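Local coordinates for Alr4995 protein (Nostoc sp., PDB 6LRF) that probably hydrolyses arginine to ornithine, ammonia and carbon dioxide in one part of the chain and cyclises ornithine to proline with loss of ammonia in another, at residues Gln91-Glu94 and Pro95-Glu99; Ile561-Ile564 and Arg565-Ser569; His145-Leu148 and Ala149-Leu152; Asn193-Ile196 and Glu197-Ala201. All coordinates share one frame; numbering follows the deposited sequence.

Contact 1: Gln91-Glu94 and Pro95-Glu99; sequences QGEE and PYFKE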
loop_
_atom_site.group_PDB
_atom_site.type_symbol
_atom_site.label_atom_id
_atom_site.label_comp_id
_atom_site.label_asym_id
_atom_site.label_seq_id
_atom_site.Cartn_x
_atom_site.Cartn_y
_atom_site.Cartn_z
ATOM N N GLN B 91 -45.434 1.660 -24.385
ATOM C CA GLN B 91 -46.568 0.737 -24.301
ATOM C C GLN B 91 -47.781 1.171 -25.132
ATOM O O GLN B 91 -48.581 0.339 -25.552
ATOM C CB GLN B 91 -46.986 0.541 -22.850
ATOM C CG GLN B 91 -46.125 -0.482 -22.115
ATOM C CD GLN B 91 -46.301 -0.433 -20.600
ATOM O OE1 GLN B 91 -47.227 0.198 -20.091
ATOM N NE2 GLN B 91 -45.401 -1.104 -19.874
ATOM N N GLY B 92 -47.911 2.467 -25.388
ATOM C CA GLY B 92 -49.036 2.957 -26.164
ATOM C C GLY B 92 -48.878 2.655 -27.645
ATOM O O GLY B 92 -49.824 2.793 -28.426
ATOM N N GLU B 93 -47.674 2.257 -28.042
ATOM C CA GLU B 93 -47.440 1.826 -29.411
ATOM C C GLU B 93 -48.170 0.514 -29.687
ATOM O O GLU B 93 -48.507 0.215 -30.838
ATOM C CB GLU B 93 -45.948 1.649 -29.689
ATOM C CG GLU B 93 -45.084 2.866 -29.403
ATOM C CD GLU B 93 -43.590 2.624 -29.674
ATOM O OE1 GLU B 93 -43.229 1.645 -30.377
ATOM O OE2 GLU B 93 -42.766 3.415 -29.165
ATOM N N GLU B 94 -48.425 -0.255 -28.628
ATOM C CA GLU B 94 -48.913 -1.627 -28.761
ATOM C C GLU B 94 -50.239 -1.787 -29.512
ATOM O O GLU B 94 -50.339 -2.663 -30.388
ATOM C CB GLU B 94 -49.010 -2.273 -27.379
ATOM C CG GLU B 94 -47.639 -2.496 -26.776
ATOM C CD GLU B 94 -47.676 -2.935 -25.316
ATOM O OE1 GLU B 94 -48.737 -3.388 -24.832
ATOM O OE2 GLU B 94 -46.629 -2.828 -24.651
ATOM N N PRO B 95 -51.262 -0.965 -29.189
ATOM C CA PRO B 95 -52.480 -1.055 -30.002
ATOM C C PRO B 95 -52.246 -0.840 -31.502
ATOM O O PRO B 95 -52.823 -1.573 -32.307
ATOM C CB PRO B 95 -53.353 0.064 -29.427
ATOM C CG PRO B 95 -52.942 0.130 -28.010
ATOM C CD PRO B 95 -51.456 -0.060 -28.039
ATOM N N TYR B 96 -51.399 0.119 -31.867
ATOM C CA TYR B 96 -51.188 0.443 -33.275
ATOM C C TYR B 96 -50.446 -0.659 -33.997
ATOM O O TYR B 96 -50.769 -0.974 -35.152
ATOM C CB TYR B 96 -50.446 1.773 -33.405
ATOM C CG TYR B 96 -51.247 2.878 -32.793
ATOM C CD1 TYR B 96 -52.367 3.377 -33.447
ATOM C CD2 TYR B 96 -50.931 3.390 -31.535
ATOM C CE1 TYR B 96 -53.137 4.376 -32.889
ATOM C CE2 TYR B 96 -51.695 4.406 -30.967
ATOM C CZ TYR B 96 -52.801 4.891 -31.655
ATOM O OH TYR B 96 -53.590 5.889 -31.124
ATOM N N PHE B 97 -49.472 -1.268 -33.314
ATOM C CA PHE B 97 -48.739 -2.391 -33.890
ATOM C C PHE B 97 -49.681 -3.585 -34.042
ATOM O O PHE B 97 -49.739 -4.216 -35.104
ATOM C CB PHE B 97 -47.514 -2.750 -33.027
ATOM C CG PHE B 97 -46.361 -1.783 -33.171
ATOM C CD1 PHE B 97 -46.098 -1.167 -34.394
ATOM C CD2 PHE B 97 -45.536 -1.496 -32.097
ATOM C CE1 PHE B 97 -45.031 -0.290 -34.549
ATOM C CE2 PHE B 97 -44.451 -0.618 -32.246
ATOM C CZ PHE B 97 -44.206 -0.015 -33.481
ATOM N N LYS B 98 -50.437 -3.880 -32.990
ATOM C CA LYS B 98 -51.391 -4.979 -33.033
ATOM C C LYS B 98 -52.400 -4.808 -34.189
ATOM O O LYS B 98 -52.735 -5.771 -34.908
ATOM C CB LYS B 98 -52.128 -5.093 -31.696
ATOM C CG LYS B 98 -53.110 -6.221 -31.669
ATOM C CD LYS B 98 -53.828 -6.316 -30.345
ATOM C CE LYS B 98 -54.572 -7.635 -30.286
ATOM N NZ LYS B 98 -55.415 -7.759 -29.070
ATOM N N GLU B 99 -52.866 -3.573 -34.366
ATOM C CA GLU B 99 -53.796 -3.248 -35.446
ATOM C C GLU B 99 -53.178 -3.571 -36.796
ATOM O O GLU B 99 -53.822 -4.170 -37.645
ATOM C CB GLU B 99 -54.194 -1.775 -35.417
ATOM C CG GLU B 99 -55.294 -1.433 -36.417
ATOM C CD GLU B 99 -55.662 0.043 -36.385
ATOM O OE1 GLU B 99 -54.788 0.879 -36.732
ATOM O OE2 GLU B 99 -56.812 0.366 -35.973
#
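Glu93 O accepts the amide of Phe97 at 3.0 Å and Glu94 O that of Lys98 at 2.9 Å, two i to i+4 bonds in the opening turn of helix 93-103. Pro95 is tolerated in this first turn, where the amide hydrogen it lacks would have no carbonyl of the helix to bond; its CD packs 3.3 Å from Gly92 O. The same Gly92 O meets the ring edge of Tyr96, 3.4 Å from CD2. Glu93 and Phe97 run side by side in the same direction. The Glu93 carboxylate and the Phe97 ring stand 75° apart. Glu93 OE1 reaches Phe97 CE2 at 3.2 Å, while Glu93 CB lies 3.7 Å from that same ring atom. Glu93 is extended beyond CG, which carries its carboxylate out level with the far end of the ring. Its OE2 forms a salt bridge with Arg90. The ring also touches Ala72. With only an alanine at Phe97, the Glu93 chain would probably lose its cover at CB and OE1, and a gap would open toward Ala72. Glu94 points its acid elsewhere, to Arg84 and the amide of Phe85, and Lys98 pairs with Glu110. The acids at the start of the helix are thus matched by arginines, and a negative charge there probably also suits the positive end of the helix dipole.

Contact 2: Ile561-Ile564 and Arg565-Ser569; sequences INTI and RRHGS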
loop_
_atom_site.group_PDB
_atom_site.type_symbol
_atom_site.label_atom_id
_atom_site.label_comp_id
_atom_site.label_asym_id
_atom_site.label_seq_id
_atom_site.Cartn_x
_atom_site.Cartn_y
_atom_site.Cartn_z
ATOM N N ILE B 561 -10.074 -28.764 -13.691
ATOM C CA ILE B 561 -9.057 -29.628 -13.105
ATOM C C ILE B 561 -9.420 -31.082 -13.359
ATOM O O ILE B 561 -8.593 -31.865 -13.837
ATOM C CB ILE B 561 -8.891 -29.363 -11.605
ATOM C CG1 ILE B 561 -8.231 -27.980 -11.418
ATOM C CG2 ILE B 561 -8.057 -30.478 -10.954
ATOM C CD1 ILE B 561 -8.149 -27.510 -9.965
ATOM N N ASN B 562 -10.668 -31.434 -13.068
ATOM C CA ASN B 562 -11.154 -32.786 -13.331
ATOM C C ASN B 562 -11.043 -33.208 -14.806
ATOM O O ASN B 562 -10.692 -34.342 -15.120
ATOM C CB ASN B 562 -12.612 -32.914 -12.885
ATOM C CG ASN B 562 -13.028 -34.347 -12.756
ATOM O OD1 ASN B 562 -12.449 -35.084 -11.958
ATOM N ND2 ASN B 562 -14.025 -34.767 -13.545
ATOM N N THR B 563 -11.343 -32.293 -15.713
ATOM C CA THR B 563 -11.283 -32.601 -17.140
ATOM C C THR B 563 -9.849 -32.883 -17.600
ATOM O O THR B 563 -9.597 -33.831 -18.351
ATOM C CB THR B 563 -11.905 -31.447 -17.961
ATOM O OG1 THR B 563 -13.279 -31.303 -17.586
ATOM C CG2 THR B 563 -11.824 -31.719 -19.449
ATOM N N ILE B 564 -8.898 -32.064 -17.158
ATOM C CA ILE B 564 -7.503 -32.301 -17.532
ATOM C C ILE B 564 -7.004 -33.619 -16.917
ATOM O O ILE B 564 -6.321 -34.389 -17.582
ATOM C CB ILE B 564 -6.575 -31.126 -17.109
ATOM C CG1 ILE B 564 -7.093 -29.794 -17.677
ATOM C CG2 ILE B 564 -5.149 -31.356 -17.615
ATOM C CD1 ILE B 564 -7.300 -29.803 -19.197
ATOM N N ARG B 565 -7.367 -33.892 -15.661
ATOM C CA ARG B 565 -6.993 -35.158 -15.040
ATOM C C ARG B 565 -7.589 -36.323 -15.854
ATOM O O ARG B 565 -6.927 -37.345 -16.049
ATOM C CB ARG B 565 -7.429 -35.212 -13.569
ATOM C CG ARG B 565 -6.664 -34.226 -12.648
ATOM C CD ARG B 565 -7.095 -34.366 -11.184
ATOM N NE ARG B 565 -6.808 -35.710 -10.677
ATOM C CZ ARG B 565 -5.646 -36.075 -10.140
ATOM N NH1 ARG B 565 -4.664 -35.184 -10.005
ATOM N NH2 ARG B 565 -5.466 -37.326 -9.734
ATOM N N ARG B 566 -8.802 -36.153 -16.381
ATOM C CA ARG B 566 -9.403 -37.217 -17.178
ATOM C C ARG B 566 -8.619 -37.493 -18.453
ATOM O O ARG B 566 -8.361 -38.644 -18.784
ATOM C CB ARG B 566 -10.849 -36.902 -17.542
ATOM C CG ARG B 566 -11.499 -38.070 -18.294
ATOM C CD ARG B 566 -12.991 -37.905 -18.429
ATOM N NE ARG B 566 -13.317 -36.749 -19.259
ATOM C CZ ARG B 566 -13.937 -35.660 -18.807
ATOM N NH1 ARG B 566 -14.305 -35.588 -17.528
ATOM N NH2 ARG B 566 -14.192 -34.644 -19.631
ATOM N N HIS B 567 -8.234 -36.440 -19.163
ATOM C CA HIS B 567 -7.450 -36.588 -20.393
ATOM C C HIS B 567 -6.011 -37.018 -20.105
ATOM O O HIS B 567 -5.369 -37.637 -20.954
ATOM C CB HIS B 567 -7.457 -35.283 -21.186
ATOM C CG HIS B 567 -8.742 -35.036 -21.903
ATOM N ND1 HIS B 567 -8.884 -35.224 -23.262
ATOM C CD2 HIS B 567 -9.956 -34.643 -21.448
ATOM C CE1 HIS B 567 -10.125 -34.940 -23.615
ATOM N NE2 HIS B 567 -10.796 -34.588 -22.533
ATOM N N GLY B 568 -5.511 -36.665 -18.919
ATOM C CA GLY B 568 -4.248 -37.198 -18.421
ATOM C C GLY B 568 -3.069 -36.249 -18.534
ATOM O O GLY B 568 -2.036 -36.476 -17.925
ATOM N N SER B 569 -3.217 -35.197 -19.334
ATOM C CA SER B 569 -2.214 -34.147 -19.435
ATOM C C SER B 569 -2.803 -32.964 -20.171
ATOM O O SER B 569 -3.786 -33.104 -20.901
ATOM C CB SER B 569 -0.950 -34.629 -20.161
ATOM O OG SER B 569 -1.176 -34.716 -21.563
#
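Arg566 N bonds to Asn562 O at 2.9 Å and Gly568 N to Ile564 O at 2.8 Å. Arg565 N to Ile561 O and His567 N to Thr563 O complete four successive i to i+4 bonds. They finish helix 554-567. Gly568 leaves it with positive phi (103°), where a side chain would be jammed against the carbonyl of His567. Ser569 then caps Lys572 N at the start of the next helix. Around this backbone the side chains pair by one turn. His567 lies alongside Thr563, with Thr563 O in the plane of the ring at its edge, 3.2 Å from CD2. Thr563 CG2 lies 4.0 Å from the same ring carbon. Its OG1 sits beside the backbone N (chi1 -61°) and bonds back to Lys559 O. Arg566 crosses Thr563 obliquely and brings NH2 to 3.8 Å from CG2. Arg565 runs beside Ile561, CD to CG2 4.0 Å. Its chain bends at chi3, and the guanidinium bonds to Gly374 O and Pro605 O. Asn562 OD1 takes Ala376 N. No side-chain hydrogen bond joins the two segments. Asn562 and Arg565 instead tie this helix of the Rossmann-fold region to Gly374 and Ala376, and Arg565 also to Pro605.

Contact 3: His145-Leu148 and Ala149-Leu152; sequences HPYL and AKWL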
loop_
_atom_site.group_PDB
_atom_site.type_symbol
_atom_site.label_atom_id
_atom_site.label_comp_id
_atom_site.label_asym_id
_atom_site.label_seq_id
_atom_site.Cartn_x
_atom_site.Cartn_y
_atom_site.Cartn_z
ATOM N N HIS B 145 -39.218 -16.527 -23.161
ATOM C CA HIS B 145 -38.642 -17.352 -24.203
ATOM C C HIS B 145 -39.413 -18.660 -24.437
ATOM O O HIS B 145 -39.574 -19.062 -25.597
ATOM C CB HIS B 145 -37.158 -17.622 -23.904
ATOM C CG HIS B 145 -36.316 -16.382 -23.947
ATOM N ND1 HIS B 145 -34.940 -16.400 -23.849
ATOM C CD2 HIS B 145 -36.661 -15.081 -24.101
ATOM C CE1 HIS B 145 -34.480 -15.163 -23.922
ATOM N NE2 HIS B 145 -35.503 -14.345 -24.084
ATOM N N PRO B 146 -39.898 -19.323 -23.371
ATOM C CA PRO B 146 -40.718 -20.516 -23.655
ATOM C C PRO B 146 -42.024 -20.233 -24.420
ATOM O O PRO B 146 -42.525 -21.120 -25.105
ATOM C CB PRO B 146 -41.045 -21.063 -22.261
ATOM C CG PRO B 146 -39.888 -20.568 -21.393
ATOM C CD PRO B 146 -39.607 -19.189 -21.927
ATOM N N TYR B 147 -42.572 -19.031 -24.280
ATOM C CA TYR B 147 -43.772 -18.644 -25.009
ATOM C C TYR B 147 -43.451 -18.527 -26.486
ATOM O O TYR B 147 -44.232 -18.956 -27.343
ATOM C CB TYR B 147 -44.321 -17.318 -24.480
ATOM C CG TYR B 147 -44.998 -17.408 -23.129
ATOM C CD1 TYR B 147 -46.358 -17.659 -23.028
ATOM C CD2 TYR B 147 -44.277 -17.215 -21.953
ATOM C CE1 TYR B 147 -46.986 -17.733 -21.781
ATOM C CE2 TYR B 147 -44.892 -17.288 -20.708
ATOM C CZ TYR B 147 -46.246 -17.543 -20.632
ATOM O OH TYR B 147 -46.863 -17.609 -19.405
ATOM N N LEU B 148 -42.290 -17.948 -26.778
ATOM C CA LEU B 148 -41.869 -17.774 -28.151
ATOM C C LEU B 148 -41.764 -19.130 -28.825
ATOM O O LEU B 148 -42.174 -19.316 -29.979
ATOM C CB LEU B 148 -40.528 -17.059 -28.224
ATOM C CG LEU B 148 -40.413 -15.745 -27.484
ATOM C CD1 LEU B 148 -39.033 -15.165 -27.739
ATOM C CD2 LEU B 148 -41.492 -14.801 -27.960
ATOM N N ALA B 149 -41.205 -20.079 -28.087
ATOM C CA ALA B 149 -40.923 -21.391 -28.632
ATOM C C ALA B 149 -42.229 -22.133 -28.928
ATOM O O ALA B 149 -42.385 -22.735 -29.983
ATOM C CB ALA B 149 -40.071 -22.172 -27.671
ATOM N N LYS B 150 -43.147 -22.085 -27.970
ATOM C CA LYS B 150 -44.451 -22.747 -28.053
ATOM C C LYS B 150 -45.326 -22.151 -29.159
ATOM O O LYS B 150 -45.926 -22.872 -29.942
ATOM C CB LYS B 150 -45.162 -22.638 -26.700
ATOM C CG LYS B 150 -46.551 -23.235 -26.651
ATOM C CD LYS B 150 -47.165 -23.123 -25.253
ATOM C CE LYS B 150 -47.341 -21.668 -24.826
ATOM N NZ LYS B 150 -48.193 -21.565 -23.604
ATOM N N TRP B 151 -45.368 -20.826 -29.228
ATOM C CA TRP B 151 -46.241 -20.123 -30.163
ATOM C C TRP B 151 -45.692 -20.024 -31.575
ATOM O O TRP B 151 -46.463 -19.911 -32.536
ATOM C CB TRP B 151 -46.523 -18.717 -29.653
ATOM C CG TRP B 151 -47.456 -18.672 -28.501
ATOM C CD1 TRP B 151 -48.369 -19.627 -28.135
ATOM C CD2 TRP B 151 -47.595 -17.605 -27.565
ATOM N NE1 TRP B 151 -49.066 -19.214 -27.021
ATOM C CE2 TRP B 151 -48.614 -17.971 -26.658
ATOM C CE3 TRP B 151 -46.953 -16.373 -27.398
ATOM C CZ2 TRP B 151 -49.002 -17.151 -25.607
ATOM C CZ3 TRP B 151 -47.352 -15.554 -26.359
ATOM C CH2 TRP B 151 -48.364 -15.949 -25.476
ATOM N N LEU B 152 -44.371 -20.026 -31.724
ATOM C CA LEU B 152 -43.824 -19.953 -33.070
ATOM C C LEU B 152 -43.333 -21.320 -33.535
ATOM O O LEU B 152 -42.862 -21.455 -34.662
ATOM C CB LEU B 152 -42.710 -18.917 -33.151
ATOM C CG LEU B 152 -43.104 -17.478 -32.806
ATOM C CD1 LEU B 152 -41.934 -16.575 -33.028
ATOM C CD2 LEU B 152 -44.286 -16.980 -33.630
#
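Tyr147 and Trp151 both turn CG away from their carbonyl carbons (chi1 -73° in each), which sends the two aromatic side chains off the helix side by side. One turn apart, they meet at an oblique angle, planes 55° apart and ring centroids 5.2 Å apart. Tyr147 CD1 lies over one face of the indole, near its rim, 3.6 Å from Trp151 CH2. Tyr147 CB sits over the six-membered ring of Trp151, 4.2 Å from its centroid, in a CH-pi contact. The backbone beneath joins the pair too, for Trp151 N bonds to Tyr147 O at 2.9 Å and Trp151 CG lies 3.4 Å from that oxygen. Trp151 also stacks on Tyr109. A serine at Trp151 would probably uncover Tyr147 CB and CD1 and leave Tyr109 without its stacking partner. Leu148 and Leu152 repeat the spacing on another side of the helix. Leu152 N bonds to Leu148 O, and Leu152 CB rests 3.2 Å from that oxygen. Helix 145-152 is the crossover of the beta-alpha-beta unit between strands 132-136 and 155-160. His145 bonds to Gly135 O and Ser158 OG in those two strands. Leu148 and Leu152 press on Val81 of strand 79-82, and Ala149 meets Val281 of strand 280-292.

Contact 4: Asn193-Ile196 and Glu197-Ala201; sequences NRLI and EMRVA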
loop_
_atom_site.group_PDB
_atom_site.type_symbol
_atom_site.label_atom_id
_atom_site.label_comp_id
_atom_site.label_asym_id
_atom_site.label_seq_id
_atom_site.Cartn_x
_atom_site.Cartn_y
_atom_site.Cartn_z
ATOM N N ASN B 193 -21.576 -16.403 -25.092
ATOM C CA ASN B 193 -20.491 -16.535 -26.063
ATOM C C ASN B 193 -20.133 -17.990 -26.336
ATOM O O ASN B 193 -19.875 -18.383 -27.479
ATOM C CB ASN B 193 -19.261 -15.765 -25.585
ATOM C CG ASN B 193 -19.296 -14.301 -26.006
ATOM O OD1 ASN B 193 -19.451 -13.990 -27.190
ATOM N ND2 ASN B 193 -19.170 -13.397 -25.042
ATOM N N ARG B 194 -20.132 -18.801 -25.289
ATOM C CA ARG B 194 -19.889 -20.224 -25.471
ATOM C C ARG B 194 -20.965 -20.795 -26.413
ATOM O O ARG B 194 -20.658 -21.568 -27.325
ATOM C CB ARG B 194 -19.894 -20.947 -24.116
ATOM C CG ARG B 194 -18.678 -21.824 -23.803
ATOM C CD ARG B 194 -18.773 -22.428 -22.369
ATOM N NE ARG B 194 -18.743 -21.374 -21.357
ATOM C CZ ARG B 194 -19.428 -21.393 -20.210
ATOM N NH1 ARG B 194 -20.214 -22.423 -19.919
ATOM N NH2 ARG B 194 -19.335 -20.369 -19.354
ATOM N N LEU B 195 -22.226 -20.394 -26.205
ATOM C CA LEU B 195 -23.335 -20.937 -26.998
ATOM C C LEU B 195 -23.205 -20.554 -28.464
ATOM O O LEU B 195 -23.439 -21.378 -29.347
ATOM C CB LEU B 195 -24.681 -20.456 -26.461
ATOM C CG LEU B 195 -25.946 -20.935 -27.200
ATOM C CD1 LEU B 195 -26.026 -22.469 -27.267
ATOM C CD2 LEU B 195 -27.192 -20.366 -26.517
ATOM N N ILE B 196 -22.848 -19.296 -28.709
ATOM C CA ILE B 196 -22.664 -18.775 -30.058
ATOM C C ILE B 196 -21.579 -19.555 -30.779
ATOM O O ILE B 196 -21.697 -19.908 -31.965
ATOM C CB ILE B 196 -22.287 -17.281 -30.028
ATOM C CG1 ILE B 196 -23.485 -16.442 -29.571
ATOM C CG2 ILE B 196 -21.810 -16.824 -31.384
ATOM C CD1 ILE B 196 -23.148 -14.981 -29.310
ATOM N N GLU B 197 -20.518 -19.844 -30.039
ATOM C CA GLU B 197 -19.361 -20.486 -30.635
ATOM C C GLU B 197 -19.642 -21.972 -30.897
ATOM O O GLU B 197 -19.071 -22.543 -31.820
ATOM C CB GLU B 197 -18.124 -20.257 -29.750
ATOM C CG GLU B 197 -17.622 -18.797 -29.816
ATOM C CD GLU B 197 -16.771 -18.373 -28.615
ATOM O OE1 GLU B 197 -16.335 -19.250 -27.848
ATOM O OE2 GLU B 197 -16.530 -17.159 -28.429
HETATM N N MSE B 198 -20.556 -22.585 -30.143
HETATM C CA MSE B 198 -20.961 -23.971 -30.440
HETATM C C MSE B 198 -21.899 -24.082 -31.654
HETATM O O MSE B 198 -21.909 -25.100 -32.348
HETATM C CB MSE B 198 -21.636 -24.618 -29.230
HETATM C CG MSE B 198 -20.666 -25.098 -28.153
HETATM SE SE MSE B 198 -21.574 -25.964 -26.650
HETATM C CE MSE B 198 -22.632 -24.469 -26.004
ATOM N N ARG B 199 -22.684 -23.041 -31.918
ATOM C CA ARG B 199 -23.717 -23.105 -32.957
ATOM C C ARG B 199 -23.253 -22.512 -34.287
ATOM O O ARG B 199 -23.818 -22.802 -35.347
ATOM C CB ARG B 199 -24.974 -22.374 -32.488
ATOM C CG ARG B 199 -25.662 -23.037 -31.303
ATOM C CD ARG B 199 -26.452 -24.220 -31.766
ATOM N NE ARG B 199 -27.209 -24.853 -30.693
ATOM C CZ ARG B 199 -28.437 -25.334 -30.854
ATOM N NH1 ARG B 199 -29.038 -25.227 -32.040
ATOM N NH2 ARG B 199 -29.068 -25.910 -29.840
ATOM N N VAL B 200 -22.238 -21.658 -34.225
ATOM C CA VAL B 200 -21.718 -21.016 -35.424
ATOM C C VAL B 200 -20.222 -21.286 -35.549
ATOM O O VAL B 200 -19.461 -20.958 -34.637
ATOM C CB VAL B 200 -21.961 -19.492 -35.402
ATOM C CG1 VAL B 200 -21.510 -18.859 -36.704
ATOM C CG2 VAL B 200 -23.429 -19.196 -35.146
ATOM N N ALA B 201 -19.826 -21.891 -36.671
ATOM C CA ALA B 201 -18.421 -22.192 -36.978
ATOM C C ALA B 201 -17.605 -20.912 -37.165
ATOM O O ALA B 201 -18.138 -19.915 -37.651
ATOM C CB ALA B 201 -18.328 -23.081 -38.242
#
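Leu195 and Arg199 lie side by side on the packed side of helix 190-199, with Leu195 CD1 4.1 Å from Arg199 CG. CG of Leu195 stands opposite the backbone N (chi1 180°), which carries CD1 along the helix toward the next turn. Arg199 bends at chi2, and its guanidinium forms a salt bridge with Glu155 and a cation-pi contact with Trp131. Ile196 is buried close by. Its O accepts Val200 N at 2.9 Å, and Val200 CB packs 3.5 Å from that oxygen. The helix is the crossover of a beta-alpha-beta unit, between strands 181-183 and 205-207, in the region related to dimethylarginine dimethylhydrolases. Leu195 and Ile196 both touch Leu159 of strand 155-160, and Ile196 also meets Leu181 and Tyr183. The other side is looser. Met198, a selenomethionine, is exposed; it crosses Leu195 at about a right angle and folds its CE back to 3.7 Å from Leu195 CA. Glu197 is exposed as well and lays its chain against the Asn193 carbonyl, CD to Asn193 O 3.3 Å. Its amide bonds to the same oxygen at 3.0 Å. Near the end of the helix Arg199 N makes weak bonds to Leu195 O and Ile196 O, while the bond of the next amide, Val200 N, is firm. Val200 is the first residue to leave helical angles.

In the fold
Along the chain the order is contact 1, contact 3, contact 4 and contact 2. Each is local, within one continuous stretch, so none closes a long loop and none nests in or crosses another. The first three share the region related to dimethylarginine dimethylhydrolases. Contact 1 starts helix 93-103, far from the centre of the chain. Contacts 3 and 4 lie on crossover helices of two beta-alpha-beta units, and both helices touch strand 155-160. Their nearest atoms are about 9 Å apart. Contact 2 lies in the Rossmann-fold region, about 56 Å from contact 1 between centres, but its nearest atoms come within about 11 Å of contact 4.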